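Local coordinates for protein pullulanase (Klebsiella oxytoca, PDB 2YOC) that probably hydrolyses the alpha-1,6-glucosidic linkages of pullulan and related branched glucans, as a membrane-binding glycosyl hydrolase associated with type 2 secretion, at residues Leu490-Phe502 with Gln529-Asp541. Numbering follows the deposited sequence.
Sequences LCEVNSAVKSSEF and QVQALNTLVAQTD. With CA (calcium ion), chain L.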
loop_
_atom_site.group_PDB
_atom_site.type_symbol
_atom_site.label_atom_id
_atom_site.label_comp_id
_atom_site.label_asym_id
_atom_site.label_seq_id
_atom_site.Cartn_x
_atom_site.Cartn_y
_atom_site.Cartn_z
ATOM N N LEU B 490 36.874 -50.359 6.062
ATOM C CA LEU B 490 35.464 -50.011 5.987
ATOM C C LEU B 490 34.580 -51.199 6.272
ATOM O O LEU B 490 33.642 -51.063 7.044
ATOM C CB LEU B 490 35.101 -49.343 4.643
ATOM C CG LEU B 490 33.602 -49.038 4.368
ATOM C CD1 LEU B 490 32.998 -48.066 5.385
ATOM C CD2 LEU B 490 33.417 -48.485 2.984
ATOM N N CYS B 491 34.900 -52.366 5.695
ATOM C CA CYS B 491 34.120 -53.594 5.882
ATOM C C CYS B 491 34.242 -54.152 7.307
ATOM O O CYS B 491 33.240 -54.640 7.846
ATOM C CB CYS B 491 34.479 -54.638 4.825
ATOM S SG CYS B 491 34.472 -54.000 3.122
ATOM N N GLU B 492 35.454 -54.042 7.921
ATOM C CA GLU B 492 35.717 -54.495 9.293
ATOM C C GLU B 492 34.830 -53.759 10.293
ATOM O O GLU B 492 34.161 -54.407 11.106
ATOM C CB GLU B 492 37.197 -54.339 9.668
ATOM C CG GLU B 492 38.030 -55.580 9.400
ATOM C CD GLU B 492 38.835 -55.570 8.113
ATOM O OE1 GLU B 492 39.752 -54.725 7.983
ATOM O OE2 GLU B 492 38.565 -56.429 7.241
ATOM N N VAL B 493 34.790 -52.418 10.195
ATOM C CA VAL B 493 33.962 -51.580 11.067
ATOM C C VAL B 493 32.464 -51.612 10.673
ATOM O O VAL B 493 31.600 -51.761 11.541
ATOM C CB VAL B 493 34.520 -50.142 11.289
ATOM C CG1 VAL B 493 35.992 -50.175 11.692
ATOM C CG2 VAL B 493 34.332 -49.263 10.063
ATOM N N ASN B 494 32.168 -51.507 9.370
ATOM C CA ASN B 494 30.803 -51.481 8.872
ATOM C C ASN B 494 30.321 -52.836 8.382
ATOM O O ASN B 494 30.747 -53.331 7.325
ATOM C CB ASN B 494 30.670 -50.430 7.787
ATOM C CG ASN B 494 29.302 -49.822 7.661
ATOM O OD1 ASN B 494 28.263 -50.469 7.880
ATOM N ND2 ASN B 494 29.282 -48.558 7.269
ATOM N N SER B 495 29.417 -53.433 9.161
ATOM C CA SER B 495 28.811 -54.722 8.840
ATOM C C SER B 495 28.046 -54.625 7.514
ATOM O O SER B 495 28.246 -55.475 6.644
ATOM C CB SER B 495 27.883 -55.163 9.966
ATOM O OG SER B 495 27.045 -54.106 10.400
ATOM N N ALA B 496 27.247 -53.533 7.337
ATOM C CA ALA B 496 26.418 -53.222 6.162
ATOM C C ALA B 496 27.140 -53.259 4.807
ATOM O O ALA B 496 26.544 -53.702 3.821
ATOM C CB ALA B 496 25.740 -51.878 6.345
ATOM N N VAL B 497 28.410 -52.799 4.757
ATOM C CA VAL B 497 29.238 -52.756 3.536
ATOM C C VAL B 497 29.546 -54.166 2.997
ATOM O O VAL B 497 29.568 -54.379 1.777
ATOM C CB VAL B 497 30.485 -51.852 3.733
ATOM C CG1 VAL B 497 31.403 -51.843 2.509
ATOM C CG2 VAL B 497 30.051 -50.435 4.069
ATOM N N LYS B 498 29.715 -55.133 3.923
ATOM C CA LYS B 498 29.961 -56.540 3.618
ATOM C C LYS B 498 28.734 -57.163 2.886
ATOM O O LYS B 498 28.902 -58.079 2.084
ATOM C CB LYS B 498 30.319 -57.305 4.916
ATOM C CG LYS B 498 30.796 -58.730 4.683
ATOM C CD LYS B 498 31.267 -59.463 5.909
ATOM C CE LYS B 498 31.733 -60.818 5.416
ATOM N NZ LYS B 498 32.212 -61.713 6.505
ATOM N N SER B 499 27.517 -56.624 3.126
ATOM C CA SER B 499 26.279 -57.106 2.500
ATOM C C SER B 499 25.646 -56.073 1.536
ATOM O O SER B 499 24.417 -55.958 1.471
ATOM C CB SER B 499 25.281 -57.569 3.563
ATOM O OG SER B 499 24.671 -56.489 4.250
ATOM N N SER B 500 26.483 -55.345 0.770
ATOM C CA SER B 500 26.015 -54.325 -0.179
ATOM C C SER B 500 26.660 -54.473 -1.567
ATOM O O SER B 500 27.646 -55.204 -1.721
ATOM C CB SER B 500 26.302 -52.931 0.369
ATOM O OG SER B 500 27.686 -52.634 0.274
ATOM N N GLU B 501 26.141 -53.700 -2.550
ATOM C CA GLU B 501 26.589 -53.610 -3.948
ATOM C C GLU B 501 28.102 -53.316 -4.132
ATOM O O GLU B 501 28.588 -53.246 -5.266
ATOM C CB GLU B 501 25.752 -52.553 -4.702
ATOM C CG GLU B 501 24.964 -51.595 -3.817
ATOM C CD GLU B 501 24.603 -50.233 -4.387
ATOM O OE1 GLU B 501 25.142 -49.857 -5.455
ATOM O OE2 GLU B 501 23.823 -49.512 -3.722
ATOM N N PHE B 502 28.837 -53.159 -3.020
ATOM C CA PHE B 502 30.257 -52.819 -3.006
ATOM C C PHE B 502 31.097 -53.859 -2.273
ATOM O O PHE B 502 32.330 -53.711 -2.195
ATOM C CB PHE B 502 30.447 -51.423 -2.377
ATOM C CG PHE B 502 29.509 -50.375 -2.923
ATOM C CD1 PHE B 502 29.833 -49.658 -4.067
ATOM C CD2 PHE B 502 28.294 -50.118 -2.307
ATOM C CE1 PHE B 502 28.964 -48.697 -4.580
ATOM C CE2 PHE B 502 27.423 -49.154 -2.817
ATOM C CZ PHE B 502 27.758 -48.458 -3.959
ATOM N N GLN B 529 25.959 -44.162 -7.949
ATOM C CA GLN B 529 26.864 -45.030 -7.195
ATOM C C GLN B 529 27.809 -44.355 -6.225
ATOM O O GLN B 529 28.100 -44.923 -5.175
ATOM C CB GLN B 529 27.558 -46.096 -8.072
ATOM C CG GLN B 529 28.344 -45.569 -9.260
ATOM C CD GLN B 529 29.028 -46.669 -10.041
ATOM O OE1 GLN B 529 29.944 -46.403 -10.816
ATOM N NE2 GLN B 529 28.610 -47.928 -9.875
ATOM N N VAL B 530 28.260 -43.151 -6.542
ATOM C CA VAL B 530 29.149 -42.409 -5.649
ATOM C C VAL B 530 28.454 -42.134 -4.309
ATOM O O VAL B 530 29.026 -42.427 -3.258
ATOM C CB VAL B 530 29.700 -41.118 -6.307
ATOM C CG1 VAL B 530 30.521 -40.291 -5.317
ATOM C CG2 VAL B 530 30.528 -41.453 -7.544
ATOM N N GLN B 531 27.213 -41.638 -4.353
ATOM C CA GLN B 531 26.498 -41.354 -3.123
ATOM C C GLN B 531 26.019 -42.578 -2.356
ATOM O O GLN B 531 25.901 -42.514 -1.134
ATOM C CB GLN B 531 25.413 -40.271 -3.304
ATOM C CG GLN B 531 24.226 -40.661 -4.165
ATOM C CD GLN B 531 23.272 -41.529 -3.398
ATOM O OE1 GLN B 531 23.031 -41.338 -2.196
ATOM N NE2 GLN B 531 22.797 -42.568 -4.056
ATOM N N ALA B 532 25.740 -43.680 -3.057
ATOM C CA ALA B 532 25.290 -44.920 -2.422
ATOM C C ALA B 532 26.356 -45.480 -1.455
ATOM O O ALA B 532 26.018 -45.844 -0.325
ATOM C CB ALA B 532 24.934 -45.953 -3.479
ATOM N N LEU B 533 27.633 -45.518 -1.892
ATOM C CA LEU B 533 28.736 -45.996 -1.065
ATOM C C LEU B 533 28.991 -44.984 0.063
ATOM O O LEU B 533 29.201 -45.382 1.214
ATOM C CB LEU B 533 30.016 -46.240 -1.912
ATOM C CG LEU B 533 31.347 -46.492 -1.163
ATOM C CD1 LEU B 533 31.273 -47.714 -0.258
ATOM C CD2 LEU B 533 32.487 -46.689 -2.124
ATOM N N ASN B 534 28.937 -43.685 -0.268
ATOM C CA ASN B 534 29.150 -42.603 0.690
ATOM C C ASN B 534 28.210 -42.701 1.894
ATOM O O ASN B 534 28.679 -42.585 3.026
ATOM C CB ASN B 534 29.038 -41.245 0.023
ATOM C CG ASN B 534 29.781 -40.173 0.768
ATOM O OD1 ASN B 534 30.982 -40.299 1.068
ATOM N ND2 ASN B 534 29.075 -39.093 1.075
ATOM N N THR B 535 26.912 -42.996 1.653
ATOM C CA THR B 535 25.889 -43.181 2.685
ATOM C C THR B 535 26.378 -44.181 3.753
ATOM O O THR B 535 26.283 -43.898 4.950
ATOM C CB THR B 535 24.564 -43.602 2.030
ATOM O OG1 THR B 535 24.218 -42.678 0.999
ATOM C CG2 THR B 535 23.418 -43.702 3.017
ATOM N N LEU B 536 26.928 -45.325 3.303
ATOM C CA LEU B 536 27.457 -46.380 4.161
ATOM C C LEU B 536 28.706 -45.898 4.886
ATOM O O LEU B 536 28.830 -46.156 6.087
ATOM C CB LEU B 536 27.791 -47.635 3.348
ATOM C CG LEU B 536 26.648 -48.320 2.604
ATOM C CD1 LEU B 536 27.184 -49.072 1.435
ATOM C CD2 LEU B 536 25.853 -49.262 3.512
ATOM N N VAL B 537 29.628 -45.194 4.168
ATOM C CA VAL B 537 30.875 -44.673 4.747
ATOM C C VAL B 537 30.561 -43.767 5.919
ATOM O O VAL B 537 31.164 -43.896 6.986
ATOM C CB VAL B 537 31.748 -43.940 3.711
ATOM C CG1 VAL B 537 33.013 -43.375 4.358
ATOM C CG2 VAL B 537 32.105 -44.867 2.561
ATOM N N ALA B 538 29.583 -42.879 5.705
ATOM C CA ALA B 538 29.091 -41.853 6.601
ATOM C C ALA B 538 28.647 -42.324 7.979
ATOM O O ALA B 538 28.617 -41.510 8.907
ATOM C CB ALA B 538 27.975 -41.075 5.922
ATOM N N GLN B 539 28.285 -43.614 8.117
ATOM C CA GLN B 539 27.845 -44.225 9.377
ATOM C C GLN B 539 29.036 -44.541 10.287
ATOM O O GLN B 539 28.877 -44.594 11.499
ATOM C CB GLN B 539 27.121 -45.532 9.103
ATOM C CG GLN B 539 25.954 -45.449 8.140
ATOM C CD GLN B 539 25.505 -46.824 7.697
ATOM O OE1 GLN B 539 26.031 -47.882 8.110
ATOM N NE2 GLN B 539 24.514 -46.838 6.831
ATOM N N THR B 540 30.205 -44.798 9.701
ATOM C CA THR B 540 31.421 -45.165 10.415
ATOM C C THR B 540 32.565 -44.158 10.216
ATOM O O THR B 540 33.731 -44.475 10.514
ATOM C CB THR B 540 31.852 -46.559 9.967
ATOM O OG1 THR B 540 32.245 -46.525 8.583
ATOM C CG2 THR B 540 30.782 -47.607 10.229
ATOM N N ASP B 541 32.245 -42.956 9.679
ATOM C CA ASP B 541 33.263 -41.931 9.460
ATOM C C ASP B 541 33.503 -41.074 10.734
ATOM O O ASP B 541 32.898 -41.322 11.798
ATOM C CB ASP B 541 33.004 -41.108 8.161
ATOM C CG ASP B 541 31.841 -40.102 8.121
ATOM O OD1 ASP B 541 31.119 -39.963 9.144
ATOM O OD2 ASP B 541 31.641 -39.467 7.056
HETATM CA CA CA L . 29.226 -39.803 10.990
#
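Leu536 and Val497 bring their backbones to 6.6 Å between CA atoms, Asn494 and Thr540 to 6.5 Å, where the end of helix 487-493 and the weakly bonded helical turn 495-498 run against helix 529-537 and the type I turn Val537-Thr540 that follows it. Both faces of the Phe502 ring are occupied: Leu533 CB makes a CH-pi contact over its centre, 3.8 Å from the centroid, while Glu501 CB lies offset over the opposite face and Ala532 CB meets the edge. Leu536 spreads its branches, CD1 touching Ser500 OG and Phe502 CD2, CD2 meeting Ala496 CB at 3.9 Å. Leu490 CD2 packs against Leu533 and Val537 while CD1 meets Thr540 OG1, a reach set by chi1 of 174°, which puts CG opposite the backbone N. Asn494 caps turn 495-498 weakly through OD1; across the contact its ND2 lies 2.7 Å from Leu536 O and gives a weak bond to Gln539 OE1, the amide planes 46° apart. Thr540 OG1 bonds back to Val537 O (3.3 Å), leaving CG2 against Asn494. Phe487 and helix 512-520 extend the apolar core. This helical packing belongs to the pullulanase Ins domain, where the Cys491-Cys506 disulfide links 490-502 to the following chain and Ala538 O and Asp541 OD1 bind calcium as 529-541 ends.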